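Local coordinates for Peptide/nickel transport system substrate-binding protein (Listeria monocytogenes serotype 1/2a, PDB 5KZT), which binds a peptide and, as an OppA-type solute-binding protein, probably hands it over to a membrane transporter for uptake, at residues Y274-Q279 with D419-G424; D308-N313 with T376-K381; E370-D375 with K402-K407; Q411-Q416 with Q445-Y450. One frame throughout, in Å; residues are numbered along the deposited sequence.

Contact 1. Residues Y274-Q279 with D419-G424; sequences YIKFNQ and DFSMSG
An antiparallel strand pair of the mixed sheet joins Y274-F277 to F420-G424, with Y274 opposite S423, I275 opposite M422, K276 opposite S421 and F277 opposite F420. Y274 and S423 form a hydrogen-bonded pair: Y274 N reaches S423 O at 2.8 Å and S423 N reaches Y274 O at the same distance, both bonds close to straight. K276 and S421 form the second such pair, its return bond from S421 N to K276 O longer at 3.2 Å. Beyond the strand, N278 N still donates to D419 O. G424, near the end of its strand, hydrogen-bonds the bound peptide through its backbone.

On the face holding I275, F277 and F420 the contact is apolar. I275 and F420 lie side by side, and CG2 of I275 meets CD2 of F420 at the edge of its ring, 3.9 Å away. The same methyl sits over a face of the F277 ring. F288 and helix 291-299 add to this hydrophobic cluster.

The face of Y274, K276, S421 and S423 is more polar. S423 O lies over the Y274 ring toward its rim, because CG stands between the backbone N and carbonyl carbon (chi1 51°). The K276 chain passes the serines, with CD 3.3 Å from S423 OG. Chi3 (76°) turns CE away from the strand pair; NZ beyond it makes a salt bridge with D413 and a hydrogen bond to N446 O. These partners probably offset the cost of burying the ammonium charge, and they tie this face of the sheet to helix 406-414 and the loop at N446.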
# COMPACT_ATOMS: atom_id res chain seq x y z
N TYR A 274 5.87 4.56 -9.65
CA TYR A 274 5.56 5.50 -10.69
C TYR A 274 5.93 6.89 -10.25
O TYR A 274 5.99 7.17 -9.05
CB TYR A 274 4.08 5.45 -11.08
CG TYR A 274 3.11 5.53 -9.93
CD1 TYR A 274 2.69 4.37 -9.28
CD2 TYR A 274 2.60 6.76 -9.49
CE1 TYR A 274 1.80 4.41 -8.23
CE2 TYR A 274 1.69 6.81 -8.42
CZ TYR A 274 1.30 5.63 -7.80
OH TYR A 274 0.42 5.62 -6.75
N ILE A 275 6.15 7.74 -11.24
CA ILE A 275 6.35 9.16 -11.02
C ILE A 275 4.98 9.83 -10.90
O ILE A 275 4.14 9.70 -11.81
CB ILE A 275 7.11 9.83 -12.20
CG1 ILE A 275 8.42 9.11 -12.52
CG2 ILE A 275 7.34 11.31 -11.92
CD1 ILE A 275 9.48 9.21 -11.45
N LYS A 276 4.77 10.57 -9.82
CA LYS A 276 3.62 11.47 -9.69
C LYS A 276 3.96 12.91 -10.11
O LYS A 276 4.96 13.47 -9.67
CB LYS A 276 3.12 11.47 -8.25
CG LYS A 276 2.49 10.15 -7.83
CD LYS A 276 1.89 10.21 -6.44
CE LYS A 276 0.57 10.95 -6.42
NZ LYS A 276 -0.03 10.84 -5.08
N PHE A 277 3.10 13.50 -10.91
CA PHE A 277 3.26 14.88 -11.40
C PHE A 277 2.25 15.78 -10.70
O PHE A 277 1.07 15.80 -11.08
CB PHE A 277 3.00 14.91 -12.90
CG PHE A 277 4.00 14.14 -13.71
CD1 PHE A 277 5.34 14.54 -13.75
CD2 PHE A 277 3.62 13.04 -14.48
CE1 PHE A 277 6.27 13.83 -14.51
CE2 PHE A 277 4.55 12.34 -15.25
CZ PHE A 277 5.87 12.73 -15.25
N ASN A 278 2.68 16.53 -9.69
CA ASN A 278 1.78 17.45 -9.00
C ASN A 278 1.54 18.67 -9.87
O ASN A 278 2.49 19.41 -10.19
CB ASN A 278 2.30 17.90 -7.64
CG ASN A 278 1.29 18.71 -6.86
OD1 ASN A 278 0.09 18.68 -7.16
ND2 ASN A 278 1.77 19.47 -5.88
N GLN A 279 0.29 18.89 -10.21
CA GLN A 279 -0.09 20.00 -11.08
C GLN A 279 -0.38 21.31 -10.35
O GLN A 279 -0.51 22.36 -11.01
CB GLN A 279 -1.30 19.61 -11.92
CG GLN A 279 -1.07 18.32 -12.68
CD GLN A 279 -2.10 18.07 -13.76
OE1 GLN A 279 -2.73 19.00 -14.26
NE2 GLN A 279 -2.24 16.80 -14.16
N ASP A 419 6.70 18.79 -6.09
CA ASP A 419 6.57 19.04 -7.53
C ASP A 419 6.31 17.73 -8.28
O ASP A 419 5.31 17.58 -8.99
CB ASP A 419 7.84 19.68 -8.09
CG ASP A 419 8.12 21.04 -7.52
OD1 ASP A 419 7.20 21.72 -7.00
OD2 ASP A 419 9.29 21.46 -7.63
N PHE A 420 7.23 16.80 -8.11
CA PHE A 420 7.07 15.45 -8.60
C PHE A 420 7.82 14.50 -7.67
O PHE A 420 8.70 14.94 -6.93
CB PHE A 420 7.39 15.29 -10.10
CG PHE A 420 8.84 15.45 -10.52
CD1 PHE A 420 9.66 16.44 -10.02
CD2 PHE A 420 9.36 14.62 -11.50
CE1 PHE A 420 10.98 16.57 -10.45
CE2 PHE A 420 10.68 14.75 -11.95
CZ PHE A 420 11.49 15.73 -11.42
N SER A 421 7.43 13.23 -7.70
CA SER A 421 7.90 12.29 -6.71
C SER A 421 7.90 10.86 -7.21
O SER A 421 7.23 10.54 -8.20
CB SER A 421 7.01 12.37 -5.46
OG SER A 421 5.70 11.85 -5.70
N MET A 422 8.66 10.03 -6.52
CA MET A 422 8.69 8.59 -6.76
C MET A 422 7.69 8.00 -5.79
O MET A 422 7.89 8.10 -4.57
CB MET A 422 10.07 8.04 -6.46
CG MET A 422 10.18 6.52 -6.56
SD MET A 422 10.14 5.96 -8.27
CE MET A 422 11.82 6.33 -8.72
N SER A 423 6.62 7.41 -6.29
CA SER A 423 5.64 6.77 -5.41
C SER A 423 5.38 5.36 -5.84
O SER A 423 5.75 4.96 -6.92
CB SER A 423 4.36 7.56 -5.38
OG SER A 423 4.66 8.94 -5.13
N GLY A 424 4.75 4.59 -4.97
CA GLY A 424 4.40 3.22 -5.31
C GLY A 424 3.09 2.81 -4.72
O GLY A 424 2.69 3.32 -3.66

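Contact 2. Residues D308-N313 with T376-K381; sequences DTVLKN and TENARK
K381 reaches V310 with CG anti to its own backbone N (chi1 -170°) and a chain extended as far as CE, which comes 3.8 Å from V310 CA and 3.4 Å from T309 O; a bend at NZ (chi4 65°) then turns the ammonium group aside. N378 likewise has CG anti to the backbone N (chi1 -159°), bringing its carboxamide up to the last turn of helix 303-311, where CG stands 3.7 Å from V310 O. The carboxamide also meets the side chains of V310 and L311; L311 runs across it at about a right angle and touches with CD2.

The first turn of helix 377-393 is thus packed against the last turn of helix 303-311, which widens there into a pi-type turn. T376 is the N-cap of the longer helix: its OG1 accepts from A379 N at 3.1 Å. After the shorter helix the chain leaves helical geometry at K312, whose phi is positive.

One water links the segments. It donates to T309 O at 2.8 Å and accepts weakly from K381 NZ at 3.3 Å and from K312 NZ, while K312 NZ also forms a salt bridge with D253. The two ammonium groups stay 6.7 Å apart, NZ to NZ. L311 and A379 also pack against a basic side chain of the bound peptide, and T376 and N378 against its backbone.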
# COMPACT_ATOMS: atom_id res chain seq x y z
N ASP A 308 18.12 -2.26 -14.27
CA ASP A 308 19.42 -2.96 -14.40
C ASP A 308 20.55 -2.35 -13.57
O ASP A 308 21.57 -3.00 -13.37
CB ASP A 308 19.93 -2.93 -15.86
CG ASP A 308 19.11 -3.79 -16.82
OD1 ASP A 308 18.22 -4.55 -16.39
OD2 ASP A 308 19.37 -3.68 -18.05
N THR A 309 20.41 -1.09 -13.18
CA THR A 309 21.47 -0.35 -12.51
C THR A 309 21.14 -0.10 -11.05
O THR A 309 21.93 -0.39 -10.17
CB THR A 309 21.70 1.01 -13.22
OG1 THR A 309 21.99 0.76 -14.60
CG2 THR A 309 22.86 1.80 -12.58
N VAL A 310 19.96 0.46 -10.81
CA VAL A 310 19.57 0.86 -9.45
C VAL A 310 19.01 -0.29 -8.61
O VAL A 310 19.34 -0.39 -7.44
CB VAL A 310 18.57 2.04 -9.49
CG1 VAL A 310 18.03 2.37 -8.10
CG2 VAL A 310 19.23 3.25 -10.15
N LEU A 311 18.18 -1.14 -9.20
CA LEU A 311 17.46 -2.18 -8.45
C LEU A 311 18.17 -3.53 -8.41
O LEU A 311 18.51 -4.03 -7.34
CB LEU A 311 16.05 -2.33 -9.01
CG LEU A 311 15.19 -1.06 -8.85
CD1 LEU A 311 13.83 -1.26 -9.50
CD2 LEU A 311 15.01 -0.67 -7.39
N LYS A 312 18.38 -4.13 -9.58
CA LYS A 312 19.12 -5.40 -9.71
C LYS A 312 18.58 -6.50 -8.80
O LYS A 312 19.36 -7.26 -8.21
CB LYS A 312 20.61 -5.18 -9.42
CG LYS A 312 21.32 -4.24 -10.40
CD LYS A 312 22.83 -4.35 -10.21
CE LYS A 312 23.58 -3.54 -11.25
NZ LYS A 312 25.03 -3.48 -10.97
N ASN A 313 17.26 -6.58 -8.67
CA ASN A 313 16.64 -7.41 -7.64
C ASN A 313 15.45 -8.19 -8.16
O ASN A 313 14.62 -8.64 -7.37
CB ASN A 313 16.22 -6.51 -6.45
CG ASN A 313 15.17 -5.48 -6.82
OD1 ASN A 313 14.65 -5.48 -7.93
ND2 ASN A 313 14.85 -4.59 -5.89
N THR A 376 16.50 6.16 2.04
CA THR A 376 17.37 4.98 2.08
C THR A 376 18.54 5.20 1.12
O THR A 376 18.49 6.08 0.24
CB THR A 376 16.61 3.70 1.70
OG1 THR A 376 16.08 3.82 0.38
CG2 THR A 376 15.47 3.44 2.68
N GLU A 377 19.59 4.42 1.30
CA GLU A 377 20.73 4.45 0.37
C GLU A 377 20.27 4.22 -1.05
O GLU A 377 20.71 4.92 -1.98
CB GLU A 377 21.77 3.38 0.75
CG GLU A 377 22.99 3.34 -0.16
CD GLU A 377 24.07 2.41 0.35
OE1 GLU A 377 23.76 1.27 0.74
OE2 GLU A 377 25.24 2.82 0.38
N ASN A 378 19.38 3.25 -1.24
CA ASN A 378 18.95 2.93 -2.61
C ASN A 378 18.02 3.98 -3.20
O ASN A 378 18.04 4.20 -4.40
CB ASN A 378 18.29 1.54 -2.70
CG ASN A 378 18.30 1.00 -4.13
OD1 ASN A 378 19.37 0.77 -4.71
ND2 ASN A 378 17.12 0.80 -4.70
N ALA A 379 17.22 4.64 -2.36
CA ALA A 379 16.37 5.73 -2.85
C ALA A 379 17.23 6.91 -3.33
O ALA A 379 16.91 7.52 -4.34
CB ALA A 379 15.41 6.18 -1.77
N ARG A 380 18.31 7.20 -2.62
CA ARG A 380 19.29 8.22 -3.02
C ARG A 380 20.00 7.87 -4.36
O ARG A 380 20.18 8.72 -5.21
CB ARG A 380 20.29 8.42 -1.87
CG ARG A 380 21.45 9.37 -2.12
CD ARG A 380 22.29 9.46 -0.86
NE ARG A 380 23.61 10.07 -1.07
CZ ARG A 380 24.51 10.31 -0.11
NH1 ARG A 380 24.26 9.97 1.16
NH2 ARG A 380 25.68 10.88 -0.42
N LYS A 381 20.40 6.61 -4.53
CA LYS A 381 20.89 6.12 -5.82
C LYS A 381 19.85 6.29 -6.95
O LYS A 381 20.18 6.72 -8.07
CB LYS A 381 21.26 4.64 -5.69
CG LYS A 381 21.99 4.08 -6.89
CD LYS A 381 22.19 2.58 -6.74
CE LYS A 381 22.86 2.02 -7.97
NZ LYS A 381 24.24 2.55 -8.15
O HOH W 1 24.69 -0.23 -9.87

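Contact 3. Residues E370-D375 with K402-K407; sequences EFTSDD and KNVPFK
At K402 the strands run parallel: its N donates to F371 O at 2.9 Å, and its O accepts from S373 N. Its side chain runs beside T372, with CD 3.7 Å from CD of E370. This is contact of the alkyl chain with the carboxylate, since NZ stays 4.9 Å from E370 OE2, and R281 is the salt-bridge partner of E370.

N403 shares a face with S373. Its CG lies anti to the carbonyl carbon (chi1 -73°), and ND2 donates to D374 O at 3.0 Å, almost in line with the C=O and in the plane of the amide. The same nitrogen also bonds S383 OG. V404 N continues the strand with a bond to S373 O, and CG2 of V404 packs on CG2 of T372.

P405, the N-cap residue of helix 406-414, crosses D375 at about a right angle, its CG 3.5 Å from D375 OD2. At F406 the first helical N-H is bound by a water 3.0 Å away, which donates in turn to D375 OD1. D374 OD1 lies at the edge of the F406 ring, 3.9 Å from CD1, with carboxylate and ring nearly perpendicular. D374 is further held by R409 and reaches the bound peptide's backbone through OD2.

The two strands belong to a beta-alpha-beta crossover through helix 377-393, which lies against F371 and S373. R409 of helix 406-414 touches the side chains of T372 and V404, and strand 420-425 also pairs with strand 367-374.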
# COMPACT_ATOMS: atom_id res chain seq x y z
N GLU A 370 11.78 20.12 -8.07
CA GLU A 370 12.29 19.28 -6.99
C GLU A 370 11.66 17.89 -7.06
O GLU A 370 10.43 17.77 -7.13
CB GLU A 370 12.02 19.99 -5.66
CG GLU A 370 11.92 19.18 -4.37
CD GLU A 370 11.11 19.96 -3.32
OE1 GLU A 370 9.86 19.69 -3.10
OE2 GLU A 370 11.73 20.89 -2.75
N PHE A 371 12.51 16.86 -7.06
CA PHE A 371 12.07 15.47 -7.11
C PHE A 371 12.10 14.90 -5.68
O PHE A 371 13.17 14.87 -5.05
CB PHE A 371 13.00 14.67 -8.02
CG PHE A 371 12.55 13.27 -8.25
CD1 PHE A 371 11.33 13.01 -8.86
CD2 PHE A 371 13.33 12.19 -7.84
CE1 PHE A 371 10.90 11.70 -9.07
CE2 PHE A 371 12.90 10.88 -8.04
CZ PHE A 371 11.68 10.63 -8.65
N THR A 372 10.95 14.45 -5.18
CA THR A 372 10.89 13.82 -3.86
C THR A 372 10.94 12.28 -3.90
O THR A 372 10.18 11.65 -4.63
CB THR A 372 9.66 14.28 -3.07
OG1 THR A 372 9.72 15.69 -2.87
CG2 THR A 372 9.60 13.62 -1.70
N SER A 373 11.83 11.71 -3.10
CA SER A 373 11.86 10.27 -2.84
C SER A 373 12.24 10.01 -1.36
O SER A 373 12.30 10.94 -0.55
CB SER A 373 12.83 9.58 -3.81
OG SER A 373 12.59 8.16 -3.83
N ASP A 374 12.47 8.74 -1.02
CA ASP A 374 12.75 8.35 0.36
C ASP A 374 14.23 8.54 0.72
O ASP A 374 15.01 8.97 -0.13
CB ASP A 374 12.26 6.92 0.60
CG ASP A 374 10.76 6.80 0.47
OD1 ASP A 374 10.04 7.77 0.85
OD2 ASP A 374 10.27 5.77 -0.02
N ASP A 375 14.59 8.22 1.96
CA ASP A 375 15.92 8.51 2.50
C ASP A 375 16.80 7.26 2.72
O ASP A 375 17.74 7.30 3.51
CB ASP A 375 15.81 9.33 3.80
CG ASP A 375 15.10 8.58 4.95
OD1 ASP A 375 14.52 7.50 4.76
OD2 ASP A 375 15.11 9.10 6.07
N LYS A 402 15.17 15.85 -3.18
CA LYS A 402 14.71 15.80 -1.81
C LYS A 402 14.54 14.32 -1.47
O LYS A 402 13.89 13.59 -2.22
CB LYS A 402 13.39 16.56 -1.72
CG LYS A 402 12.87 16.81 -0.33
CD LYS A 402 11.70 17.80 -0.39
CE LYS A 402 11.24 18.21 0.98
NZ LYS A 402 12.27 18.99 1.73
N ASN A 403 15.17 13.88 -0.39
CA ASN A 403 15.18 12.47 -0.01
C ASN A 403 14.85 12.39 1.47
O ASN A 403 15.71 12.55 2.31
CB ASN A 403 16.54 11.82 -0.32
CG ASN A 403 16.76 11.61 -1.81
OD1 ASN A 403 17.27 12.47 -2.50
ND2 ASN A 403 16.34 10.46 -2.31
N VAL A 404 13.58 12.09 1.77
CA VAL A 404 13.03 12.29 3.10
C VAL A 404 12.50 10.98 3.68
O VAL A 404 12.32 10.01 2.94
CB VAL A 404 11.91 13.37 3.05
CG1 VAL A 404 12.50 14.74 2.73
CG2 VAL A 404 10.81 13.00 2.05
N PRO A 405 12.27 10.93 5.00
CA PRO A 405 11.65 9.72 5.55
C PRO A 405 10.32 9.46 4.88
O PRO A 405 9.62 10.39 4.44
CB PRO A 405 11.46 10.07 7.03
CG PRO A 405 12.51 11.09 7.31
CD PRO A 405 12.60 11.90 6.05
N PHE A 406 10.00 8.18 4.75
CA PHE A 406 8.81 7.73 4.08
C PHE A 406 7.58 8.50 4.60
O PHE A 406 6.79 9.03 3.82
CB PHE A 406 8.67 6.23 4.35
CG PHE A 406 7.49 5.57 3.72
CD1 PHE A 406 7.07 5.88 2.43
CD2 PHE A 406 6.84 4.56 4.41
CE1 PHE A 406 5.99 5.24 1.86
CE2 PHE A 406 5.77 3.90 3.84
CZ PHE A 406 5.35 4.24 2.56
N LYS A 407 7.45 8.58 5.92
CA LYS A 407 6.31 9.31 6.52
C LYS A 407 6.21 10.79 6.13
O LYS A 407 5.11 11.30 5.94
CB LYS A 407 6.23 9.12 8.03
CG LYS A 407 7.30 9.78 8.85
CD LYS A 407 7.05 9.44 10.33
CE LYS A 407 8.19 9.87 11.21
NZ LYS A 407 8.17 9.22 12.54
O HOH W 2 12.19 6.17 5.01

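Contact 4. Residues Q411-Q416 with Q445-Y450; sequences QNDQNQ and QNRMSY
Q416 and S449 supply the clear direct hydrogen bond: NE2 of Q416 donates to S449 OG at 2.9 Å, straight (172°) and in the amide plane. The same nitrogen also bonds N278 OD1. A water 2.8 Å from Q416 OE1 lies within hydrogen-bonding distance of S449 OG as well, so both ends of the carboxamide are tied to this serine.

Water mediates the second link. A water lies 2.8 Å from Q445 OE1 and close to D413 OD2, and a second water lies near that same carboxylate oxygen. The other oxygen of D413 forms a salt bridge with K276, and Q414 NE2 hydrogen-bonds A444 O.

R447 combines packing with polar approaches. Its CB rests 3.3 Å from D413 O, and a bend at CD (chi2 -64°) starts the chain toward Q414, whose O sits over one face of the guanidinium. Q416 CG leans against R447 O at 3.2 Å. Among the polar approaches, NH2 lies 2.9 Å from Q414 OE1, with amide and guanidinium planes steeply inclined at 79°, while NE is bonded to A444 O.

Within the loop, N446 OD1 accepts from M448 N, an Asx turn, and N446 ND2 donates to Y450 O. Q416 has positive phi and ends helix 406-414 in a Schellman motif, so a helix C-terminus with this capping is packed against an Asx-turn loop.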
# COMPACT_ATOMS: atom_id res chain seq x y z
N GLN A 411 3.24 12.60 4.03
CA GLN A 411 2.63 13.85 4.52
C GLN A 411 2.65 14.94 3.46
O GLN A 411 1.64 15.63 3.27
CB GLN A 411 3.33 14.38 5.77
CG GLN A 411 3.06 13.54 7.00
CD GLN A 411 3.89 13.95 8.24
OE1 GLN A 411 5.06 14.40 8.15
NE2 GLN A 411 3.28 13.80 9.40
N ASN A 412 3.81 15.12 2.83
CA ASN A 412 3.94 16.12 1.77
C ASN A 412 3.05 15.77 0.58
O ASN A 412 2.51 16.66 -0.08
CB ASN A 412 5.40 16.26 1.30
CG ASN A 412 6.32 16.77 2.38
OD1 ASN A 412 5.88 17.17 3.46
ND2 ASN A 412 7.63 16.72 2.11
N ASP A 413 2.90 14.47 0.30
CA ASP A 413 1.98 14.00 -0.75
C ASP A 413 0.55 14.43 -0.43
O ASP A 413 -0.09 15.11 -1.25
CB ASP A 413 2.09 12.48 -0.93
CG ASP A 413 1.22 11.97 -2.05
OD1 ASP A 413 1.52 12.29 -3.23
OD2 ASP A 413 0.21 11.24 -1.75
N GLN A 414 0.07 14.09 0.77
CA GLN A 414 -1.29 14.49 1.19
C GLN A 414 -1.50 16.01 1.11
O GLN A 414 -2.59 16.45 0.73
CB GLN A 414 -1.61 14.04 2.63
CG GLN A 414 -1.78 12.53 2.83
CD GLN A 414 -2.95 11.97 2.02
OE1 GLN A 414 -4.08 12.48 2.13
NE2 GLN A 414 -2.67 10.97 1.16
N ASN A 415 -0.47 16.78 1.47
CA ASN A 415 -0.52 18.25 1.46
C ASN A 415 -0.30 18.88 0.07
O ASN A 415 -0.41 20.10 -0.07
CB ASN A 415 0.53 18.83 2.43
CG ASN A 415 0.25 18.50 3.89
OD1 ASN A 415 -0.89 18.21 4.27
ND2 ASN A 415 1.29 18.57 4.71
N GLN A 416 0.01 18.07 -0.94
CA GLN A 416 0.44 18.56 -2.25
C GLN A 416 1.63 19.51 -2.21
O GLN A 416 1.76 20.42 -3.02
CB GLN A 416 -0.74 19.16 -3.03
CG GLN A 416 -1.48 18.08 -3.77
CD GLN A 416 -2.69 18.56 -4.50
OE1 GLN A 416 -3.79 18.49 -3.99
NE2 GLN A 416 -2.49 19.03 -5.72
N GLN A 445 -5.93 9.53 -2.57
CA GLN A 445 -4.63 9.09 -3.09
C GLN A 445 -4.23 9.68 -4.45
O GLN A 445 -3.26 9.22 -5.05
CB GLN A 445 -4.61 7.55 -3.16
CG GLN A 445 -4.64 6.86 -1.79
CD GLN A 445 -3.46 7.22 -0.91
OE1 GLN A 445 -2.41 7.67 -1.37
NE2 GLN A 445 -3.63 7.03 0.37
N ASN A 446 -4.95 10.69 -4.92
CA ASN A 446 -4.63 11.39 -6.17
C ASN A 446 -3.55 12.41 -5.82
O ASN A 446 -2.38 12.17 -6.10
CB ASN A 446 -5.90 12.03 -6.76
CG ASN A 446 -5.66 12.81 -8.04
OD1 ASN A 446 -4.66 13.50 -8.21
ND2 ASN A 446 -6.63 12.74 -8.92
N ARG A 447 -3.93 13.52 -5.18
CA ARG A 447 -2.99 14.53 -4.67
C ARG A 447 -2.06 15.11 -5.73
O ARG A 447 -0.91 15.44 -5.46
CB ARG A 447 -2.16 13.95 -3.50
CG ARG A 447 -2.99 13.34 -2.39
CD ARG A 447 -3.86 14.38 -1.70
NE ARG A 447 -4.70 13.75 -0.68
CZ ARG A 447 -5.72 14.32 -0.03
NH1 ARG A 447 -6.08 15.59 -0.28
NH2 ARG A 447 -6.40 13.60 0.86
N MET A 448 -2.57 15.21 -6.95
CA MET A 448 -1.85 15.79 -8.04
C MET A 448 -2.64 16.91 -8.69
O MET A 448 -2.13 17.55 -9.61
CB MET A 448 -1.58 14.71 -9.09
CG MET A 448 -0.62 13.65 -8.61
SD MET A 448 -0.22 12.46 -9.90
CE MET A 448 -1.81 11.93 -10.50
N SER A 449 -3.87 17.16 -8.22
CA SER A 449 -4.86 17.96 -8.94
C SER A 449 -5.04 17.48 -10.38
O SER A 449 -5.22 18.27 -11.31
CB SER A 449 -4.54 19.46 -8.86
OG SER A 449 -4.58 19.91 -7.51
N TYR A 450 -5.00 16.15 -10.56
CA TYR A 450 -5.30 15.54 -11.83
C TYR A 450 -6.80 15.30 -11.85
O TYR A 450 -7.35 14.68 -10.94
CB TYR A 450 -4.56 14.23 -12.02
CG TYR A 450 -5.09 13.43 -13.20
CD1 TYR A 450 -4.90 13.87 -14.51
CD2 TYR A 450 -5.82 12.25 -13.00
CE1 TYR A 450 -5.39 13.14 -15.57
CE2 TYR A 450 -6.31 11.52 -14.06
CZ TYR A 450 -6.11 11.97 -15.34
OH TYR A 450 -6.62 11.24 -16.38
O HOH W 3 -0.59 9.90 0.30
O HOH W 4 -0.51 8.48 -3.30
O HOH W 5 -6.31 18.55 -5.21

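How the contacts relate
Contacts 1 and 3 share one sheet, since strand 420-425 lies next to strand 367-374 and T372 N bonds F420 O. Contact 1 is almost wholly buried, antiparallel and strongly apolar on one face; contact 3 is parallel, partly buried and edged with charged groups. Contact 2 is largely buried too, yet has no clear direct hydrogen bond, relying on side-chain packing and a water. It uses helix 377-393, which links the two strands of contact 3. Contact 4 is partly open and depends on side-chain amides and waters. Helix 406-414 serves contacts 3 and 4, while K276 and D413 join contacts 1 and 4 by a salt bridge.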